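Local coordinates for dihydropteroate synthase (PDB 2Y5S), which probably catalyses the condensation of para-aminobenzoate with 6-hydroxymethyl-7,8-dihydropterin diphosphate, giving 7,8-dihydropteroate, the immediate precursor of folates, at residues B[49-52]-B[53-57]; B[164-167]-B[168-172]; B[243-246]-B[247-251]. All coordinates share one frame; numbering follows the deposited sequence.

Contact 1: residues B[49-52]-B[53-57]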
loop_
_atom_site.group_PDB
_atom_site.type_symbol
_atom_site.label_atom_id
_atom_site.label_comp_id
_atom_site.label_asym_id
_atom_site.label_seq_id
_atom_site.Cartn_x
_atom_site.Cartn_y
_atom_site.Cartn_z
ATOM N N LEU B 49 -9.937 -26.716 4.010
ATOM C CA LEU B 49 -9.309 -27.169 2.757
ATOM C C LEU B 49 -9.739 -26.318 1.561
ATOM O O LEU B 49 -8.921 -25.987 0.696
ATOM C CB LEU B 49 -9.639 -28.636 2.483
ATOM C CG LEU B 49 -9.091 -29.632 3.496
ATOM C CD1 LEU B 49 -9.511 -31.044 3.136
ATOM C CD2 LEU B 49 -7.566 -29.500 3.566
ATOM N N ARG B 50 -11.029 -25.997 1.503
ATOM C CA ARG B 50 -11.559 -25.078 0.488
ATOM C C ARG B 50 -10.898 -23.715 0.604
ATOM O O ARG B 50 -10.618 -23.061 -0.397
ATOM C CB ARG B 50 -13.072 -24.903 0.642
ATOM C CG ARG B 50 -13.891 -26.073 0.151
ATOM C CD ARG B 50 -15.375 -25.785 0.295
ATOM N NE ARG B 50 -15.686 -24.385 0.012
ATOM C CZ ARG B 50 -15.928 -23.466 0.943
ATOM N NH1 ARG B 50 -15.906 -23.793 2.228
ATOM N NH2 ARG B 50 -16.196 -22.215 0.589
ATOM N N ARG B 51 -10.666 -23.289 1.845
ATOM C CA ARG B 51 -10.002 -22.009 2.132
ATOM C C ARG B 51 -8.586 -22.022 1.560
ATOM O O ARG B 51 -8.161 -21.069 0.916
ATOM C CB ARG B 51 -9.948 -21.761 3.642
ATOM C CG ARG B 51 -10.471 -20.414 4.109
ATOM C CD ARG B 51 -9.588 -19.243 3.708
ATOM N NE ARG B 51 -10.076 -18.542 2.513
ATOM C CZ ARG B 51 -9.621 -17.357 2.092
ATOM N NH1 ARG B 51 -8.672 -16.715 2.766
ATOM N NH2 ARG B 51 -10.121 -16.799 0.995
ATOM N N ALA B 52 -7.877 -23.129 1.790
ATOM C CA ALA B 52 -6.500 -23.289 1.333
ATOM C C ALA B 52 -6.398 -23.282 -0.188
ATOM O O ALA B 52 -5.530 -22.611 -0.746
ATOM C CB ALA B 52 -5.884 -24.587 1.916
ATOM N N GLU B 53 -7.285 -24.026 -0.851
ATOM C CA GLU B 53 -7.352 -24.041 -2.315
ATOM C C GLU B 53 -7.616 -22.649 -2.884
ATOM O O GLU B 53 -6.941 -22.222 -3.819
ATOM C CB GLU B 53 -8.431 -25.023 -2.800
ATOM C CG GLU B 53 -7.978 -26.470 -2.722
ATOM C CD GLU B 53 -9.121 -27.467 -2.798
ATOM O OE1 GLU B 53 -10.249 -27.089 -3.176
ATOM O OE2 GLU B 53 -8.882 -28.639 -2.463
ATOM N N ARG B 54 -8.588 -21.946 -2.307
ATOM C CA ARG B 54 -8.883 -20.561 -2.686
ATOM C C ARG B 54 -7.655 -19.652 -2.502
ATOM O O ARG B 54 -7.332 -18.871 -3.391
ATOM C CB ARG B 54 -10.080 -20.032 -1.869
ATOM C CG ARG B 54 -10.406 -18.542 -2.034
ATOM C CD ARG B 54 -10.689 -18.172 -3.486
ATOM N NE ARG B 54 -11.684 -19.049 -4.101
ATOM C CZ ARG B 54 -13.004 -18.848 -4.104
ATOM N NH1 ARG B 54 -13.543 -17.783 -3.512
ATOM N NH2 ARG B 54 -13.800 -19.726 -4.708
ATOM N N MET B 55 -6.974 -19.766 -1.362
ATOM C CA MET B 55 -5.781 -18.929 -1.103
ATOM C C MET B 55 -4.646 -19.200 -2.096
ATOM O O MET B 55 -4.023 -18.259 -2.592
ATOM C CB MET B 55 -5.300 -19.051 0.352
ATOM C CG MET B 55 -6.162 -18.225 1.321
ATOM S SD MET B 55 -5.556 -18.194 3.019
ATOM C CE MET B 55 -5.498 -19.934 3.380
ATOM N N ILE B 56 -4.406 -20.471 -2.418
ATOM C CA ILE B 56 -3.447 -20.814 -3.470
ATOM C C ILE B 56 -3.874 -20.199 -4.813
ATOM O O ILE B 56 -3.060 -19.590 -5.504
ATOM C CB ILE B 56 -3.254 -22.344 -3.605
ATOM C CG1 ILE B 56 -2.565 -22.899 -2.349
ATOM C CG2 ILE B 56 -2.432 -22.672 -4.875
ATOM C CD1 ILE B 56 -2.905 -24.354 -2.057
ATOM N N ALA B 57 -5.150 -20.330 -5.169
ATOM C CA ALA B 57 -5.660 -19.721 -6.396
ATOM C C ALA B 57 -5.465 -18.203 -6.410
ATOM O O ALA B 57 -5.243 -17.612 -7.475
ATOM C CB ALA B 57 -7.151 -20.071 -6.592
#

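Contact 2: residues B[164-167]-B[168-172]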
loop_
_atom_site.group_PDB
_atom_site.type_symbol
_atom_site.label_atom_id
_atom_site.label_comp_id
_atom_site.label_asym_id
_atom_site.label_seq_id
_atom_site.Cartn_x
_atom_site.Cartn_y
_atom_site.Cartn_z
ATOM N N ASP B 164 15.508 0.589 23.756
ATOM C CA ASP B 164 15.100 0.754 22.365
ATOM C C ASP B 164 14.480 -0.565 21.911
ATOM O O ASP B 164 15.161 -1.587 21.826
ATOM C CB ASP B 164 16.280 1.113 21.462
ATOM C CG ASP B 164 15.880 1.248 19.999
ATOM O OD1 ASP B 164 14.671 1.142 19.666
ATOM O OD2 ASP B 164 16.770 1.467 19.158
ATOM N N VAL B 165 13.191 -0.533 21.617
ATOM C CA VAL B 165 12.470 -1.740 21.281
ATOM C C VAL B 165 13.097 -2.449 20.075
ATOM O O VAL B 165 13.108 -3.673 20.027
ATOM C CB VAL B 165 10.968 -1.461 21.036
ATOM C CG1 VAL B 165 10.757 -0.532 19.828
ATOM C CG2 VAL B 165 10.214 -2.774 20.856
ATOM N N VAL B 166 13.628 -1.687 19.118
ATOM C CA VAL B 166 14.242 -2.282 17.928
ATOM C C VAL B 166 15.497 -3.063 18.304
ATOM O O VAL B 166 15.717 -4.183 17.824
ATOM C CB VAL B 166 14.613 -1.220 16.871
ATOM C CG1 VAL B 166 15.252 -1.884 15.634
ATOM C CG2 VAL B 166 13.372 -0.390 16.473
ATOM N N THR B 167 16.321 -2.462 19.153
ATOM C CA THR B 167 17.548 -3.107 19.606
ATOM C C THR B 167 17.228 -4.322 20.469
ATOM O O THR B 167 17.845 -5.376 20.304
ATOM C CB THR B 167 18.457 -2.124 20.375
ATOM O OG1 THR B 167 18.780 -1.023 19.517
ATOM C CG2 THR B 167 19.755 -2.805 20.826
ATOM N N ASP B 168 16.251 -4.187 21.369
ATOM C CA ASP B 168 15.887 -5.294 22.272
ATOM C C ASP B 168 15.333 -6.468 21.482
ATOM O O ASP B 168 15.621 -7.628 21.789
ATOM C CB ASP B 168 14.838 -4.850 23.299
ATOM C CG ASP B 168 15.371 -3.823 24.289
ATOM O OD1 ASP B 168 16.607 -3.745 24.483
ATOM O OD2 ASP B 168 14.540 -3.094 24.874
ATOM N N VAL B 169 14.506 -6.172 20.479
ATOM C CA VAL B 169 13.917 -7.222 19.647
ATOM C C VAL B 169 15.051 -7.929 18.874
ATOM O O VAL B 169 15.113 -9.157 18.852
ATOM C CB VAL B 169 12.823 -6.650 18.683
ATOM C CG1 VAL B 169 12.533 -7.600 17.513
ATOM C CG2 VAL B 169 11.532 -6.341 19.456
ATOM N N ARG B 170 15.964 -7.152 18.285
ATOM C CA ARG B 170 17.082 -7.737 17.530
ATOM C C ARG B 170 17.948 -8.654 18.390
ATOM O O ARG B 170 18.277 -9.763 17.968
ATOM C CB ARG B 170 17.968 -6.668 16.893
ATOM C CG ARG B 170 19.045 -7.274 16.001
ATOM C CD ARG B 170 19.938 -6.235 15.317
ATOM N NE ARG B 170 20.601 -5.371 16.274
ATOM C CZ ARG B 170 20.256 -4.114 16.559
ATOM N NH1 ARG B 170 19.216 -3.519 15.961
ATOM N NH2 ARG B 170 20.953 -3.446 17.465
ATOM N N ASP B 171 18.299 -8.197 19.583
ATOM C CA ASP B 171 19.162 -8.970 20.490
ATOM C C ASP B 171 18.508 -10.267 20.946
ATOM O O ASP B 171 19.179 -11.284 21.081
ATOM C CB ASP B 171 19.543 -8.141 21.725
ATOM C CG ASP B 171 20.461 -6.986 21.395
ATOM O OD1 ASP B 171 21.212 -7.076 20.406
ATOM O OD2 ASP B 171 20.447 -5.990 22.139
ATOM N N PHE B 172 17.200 -10.230 21.185
ATOM C CA PHE B 172 16.466 -11.428 21.582
ATOM C C PHE B 172 16.481 -12.446 20.448
ATOM O O PHE B 172 16.708 -13.637 20.661
ATOM C CB PHE B 172 15.021 -11.072 21.936
ATOM C CG PHE B 172 14.104 -12.268 22.042
ATOM C CD1 PHE B 172 13.966 -12.939 23.251
ATOM C CD2 PHE B 172 13.388 -12.719 20.943
ATOM C CE1 PHE B 172 13.137 -14.032 23.356
ATOM C CE2 PHE B 172 12.544 -13.823 21.051
ATOM C CZ PHE B 172 12.423 -14.475 22.259
HETATM O O HOH W 1 17.554 -1.151 24.485
HETATM O O HOH W 2 18.841 -0.290 16.417
#

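Contact 3: residues B[243-246]-B[247-251]. With EDO (1,2-ethanediol), chain T.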
loop_
_atom_site.group_PDB
_atom_site.type_symbol
_atom_site.label_atom_id
_atom_site.label_comp_id
_atom_site.label_asym_id
_atom_site.label_seq_id
_atom_site.Cartn_x
_atom_site.Cartn_y
_atom_site.Cartn_z
ATOM N N GLY B 243 -9.279 4.964 13.378
ATOM C CA GLY B 243 -10.490 5.363 14.073
ATOM C C GLY B 243 -11.161 4.219 14.805
ATOM O O GLY B 243 -12.326 4.326 15.184
ATOM N N GLY B 244 -10.436 3.119 14.995
ATOM C CA GLY B 244 -10.923 2.017 15.823
ATOM C C GLY B 244 -11.865 1.055 15.124
ATOM O O GLY B 244 -12.637 0.380 15.771
ATOM N N LYS B 245 -11.769 0.945 13.804
ATOM C CA LYS B 245 -12.596 -0.006 13.061
ATOM C C LYS B 245 -12.232 -1.448 13.425
ATOM O O LYS B 245 -11.079 -1.731 13.792
ATOM C CB LYS B 245 -12.495 0.248 11.554
ATOM C CG LYS B 245 -12.961 1.664 11.176
ATOM C CD LYS B 245 -13.365 1.808 9.710
ATOM C CE LYS B 245 -12.171 1.828 8.791
ATOM N NZ LYS B 245 -12.514 2.346 7.436
ATOM N N PRO B 246 -13.217 -2.360 13.365
ATOM C CA PRO B 246 -12.986 -3.726 13.817
ATOM C C PRO B 246 -12.239 -4.554 12.769
ATOM O O PRO B 246 -12.126 -4.119 11.619
ATOM C CB PRO B 246 -14.415 -4.252 14.057
ATOM C CG PRO B 246 -15.223 -3.551 13.058
ATOM C CD PRO B 246 -14.612 -2.168 12.917
ATOM N N PRO B 247 -11.737 -5.744 13.153
ATOM C CA PRO B 247 -10.822 -6.551 12.313
ATOM C C PRO B 247 -11.212 -6.702 10.839
ATOM O O PRO B 247 -10.365 -6.538 9.942
ATOM C CB PRO B 247 -10.834 -7.909 13.013
ATOM C CG PRO B 247 -11.017 -7.563 14.441
ATOM C CD PRO B 247 -12.003 -6.409 14.444
ATOM N N LEU B 248 -12.483 -6.978 10.582
ATOM C CA LEU B 248 -12.961 -7.180 9.216
ATOM C C LEU B 248 -12.953 -5.909 8.363
ATOM O O LEU B 248 -13.031 -5.991 7.141
ATOM C CB LEU B 248 -14.371 -7.800 9.234
ATOM C CG LEU B 248 -14.407 -9.232 9.784
ATOM C CD1 LEU B 248 -15.828 -9.779 9.760
ATOM C CD2 LEU B 248 -13.476 -10.147 8.986
ATOM N N GLU B 249 -12.832 -4.741 9.000
ATOM C CA GLU B 249 -12.764 -3.475 8.284
ATOM C C GLU B 249 -11.323 -2.932 8.169
ATOM O O GLU B 249 -11.125 -1.739 7.974
ATOM C CB GLU B 249 -13.694 -2.463 8.952
ATOM C CG GLU B 249 -15.166 -2.858 8.785
ATOM C CD GLU B 249 -16.117 -1.986 9.573
ATOM O OE1 GLU B 249 -15.806 -0.787 9.774
ATOM O OE2 GLU B 249 -17.176 -2.510 9.985
ATOM N N ARG B 250 -10.328 -3.812 8.257
ATOM C CA ARG B 250 -8.933 -3.386 8.293
ATOM C C ARG B 250 -8.146 -3.860 7.079
ATOM O O ARG B 250 -6.914 -3.866 7.115
ATOM C CB ARG B 250 -8.259 -3.893 9.567
ATOM C CG ARG B 250 -8.865 -3.350 10.848
ATOM C CD ARG B 250 -8.241 -3.938 12.091
ATOM N NE ARG B 250 -8.928 -3.464 13.298
ATOM C CZ ARG B 250 -8.741 -3.945 14.527
ATOM N NH1 ARG B 250 -7.896 -4.938 14.738
ATOM N NH2 ARG B 250 -9.408 -3.435 15.559
ATOM N N VAL B 251 -8.835 -4.213 5.994
ATOM C CA VAL B 251 -8.159 -4.828 4.853
ATOM C C VAL B 251 -7.203 -3.846 4.187
ATOM O O VAL B 251 -6.035 -4.188 3.968
ATOM C CB VAL B 251 -9.147 -5.410 3.807
ATOM C CG1 VAL B 251 -8.380 -6.066 2.651
ATOM C CG2 VAL B 251 -10.122 -6.408 4.471
HETATM C C1 EDO T . -9.274 -6.116 17.759
HETATM O O1 EDO T . -9.364 -4.699 17.958
HETATM C C2 EDO T . -7.806 -6.511 17.653
HETATM O O2 EDO T . -7.623 -7.547 16.687
HETATM O O HOH W 3 -13.297 -0.328 6.220
#

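Contact 1: residues B[49-52]-B[53-57]
R51 and M55, one helical turn apart, meet at about a right angle, with the methionine lying over one face of the arginine's guanidinium group. The side chains come closest at M55 CG and R51 NH1, 3.3 Å apart, and CG stands above the rim of the flat group and not over its middle. M55 SD follows close behind, 3.5 Å from R51 NH1. The arginine gets there with a chi1 of -128°, away from any staggered position, and with further bends at chi2 and chi3 that carry the chain along the helix toward its C-terminal end. There R51 NH2 also comes within 3.5 Å of R54 CG, an oblique contact between the charged end of one arginine and the aliphatic part of the other. The two guanidinium planes are turned 73° apart and do not stack.

The compact part of the turn lies around A52 and M55, both buried. A52 O accepts a nearly straight hydrogen bond from I56 N at 2.9 Å, while I56 CD1 lies 3.4 Å from A52 O. R51 O is bonded in the same helical manner by M55 N. On the solvent side the arrangement is looser. R50, E53 and R54 are exposed, and E53 merely lays its CG beside L49 O, at 3.6 Å. R50 makes a long, weak ion pair with D47; R51, partly exposed, makes a similar one with E58.

The turn belongs to helix 45-58, which makes the beta-alpha-beta crossover between parallel strands 24-30 and 62-66 of the TIM barrel. A52 and M55 pack on L29 and L63 of those strands, whereas L49 leans on L89, A92 and L93 of helix 79-93.

Contact 2: residues B[164-167]-B[168-172]
A chi1 of -59° in T167 places OG1 beside the backbone N and sends CG2 out toward R170 and D171, where it lies 3.5 Å from D171 OD2. R170 runs straight as far as CD and then bends at chi3 (58°), which swings its guanidinium back until NH2 is 3.6 Å from T167 CG2. All this occupies the first turns of helix 165-182, one of the outer helices of the TIM barrel, and D164 is its N-cap. D164 OD1 takes the capping bond from V166 N from above the carboxylate plane, and forms a salt bridge with R294 of the second subunit. The backbone of the cap is used as well: D164 O accepts from D168 N at 2.9 Å. On the buried side, V165 and V169 point the same way and set their CG2 methyls 4.1 Å apart, next to L209 of helix 204-211. The polar ends of D168 and R170 have partners beyond the turn: D168 OD2 accepts from G163 N, and R170 NH1 donates to the carbonyl oxygen of D215. A single water ties the cap to the next turn, accepting from D164 N and donating to D168 OD1, each at 2.8 Å.

Contact 3: residues B[243-246]-B[247-251]
E249 crosses P246 obliquely and sets its carboxylate against the CG-CD edge of the proline ring, with E249 OE1 3.6 Å from P246 CD. The same oxygen reaches K245 CD, so the acid rests on a strip of carbon made by the proline ring and the lysine chain. This is not an ion pair, because K245 NZ stays 5.1 Å from E249 OE1. The ammonium forms a salt bridge instead with D279 of the second subunit, and a water that accepts from K245 NZ donates to E249 O.

R250 supplies the firmer grip. Its chain is extended from CG to NE and presents the guanidinium edge to one atom: K245 O receives both NE, at 2.8 Å, and NH2, at 3.0 Å. The oxygen lies close to the guanidinium plane, and the paired bonds should limit rotation of the group. Over one face of that plane lies the P246-P247 peptide, P247 N standing 3.6 Å above it and offset toward the rim. NH2 has a second, straighter bond of 2.7 Å to O1 of a 1,2-ethanediol, probably a remnant of the crystallisation liquor, while R250 NH1 is held by the carbonyl oxygen of R234.

Two overlapping bonds shape the backbone. E249 N donates to P246 O at 2.8 Å, and R250 N donates in turn to P247 O. Together they wind the chain through a short 3-10 segment and deliver R250 to the N-cap position of helix 251-263, where R250 O accepts from S254 OG.

With its side chain about 5 Å from a bound 7,8-dihydropteroate, R250 borders the ligand region. The loop belongs to the connection from strand 229-230, through helix 236-239, to helix 251-263; TIM barrels characteristically place their active sites in connections at the C-terminal ends of the strands.

Along the chain the three contacts come in series, all within one pterin-binding TIM barrel. Contact 1 lies in helix 45-58 and contact 2 at the start of helix 165-182, on opposite sides of the chain's centre, their centres 36 Å apart. Contact 3, in the loop between helices 236-239 and 251-263, has its centre 24 Å from that of contact 1 and 29 Å from that of contact 2, and none touches another. Contacts 1 and 2 belong to helices of the outer layer, while contact 3 comes nearest the bound product. Contacts 2 and 3 both reach the second subunit; contact 1 does not, so the loop bordering the product and the start of helix 165-182 are also parts of the dimer interface.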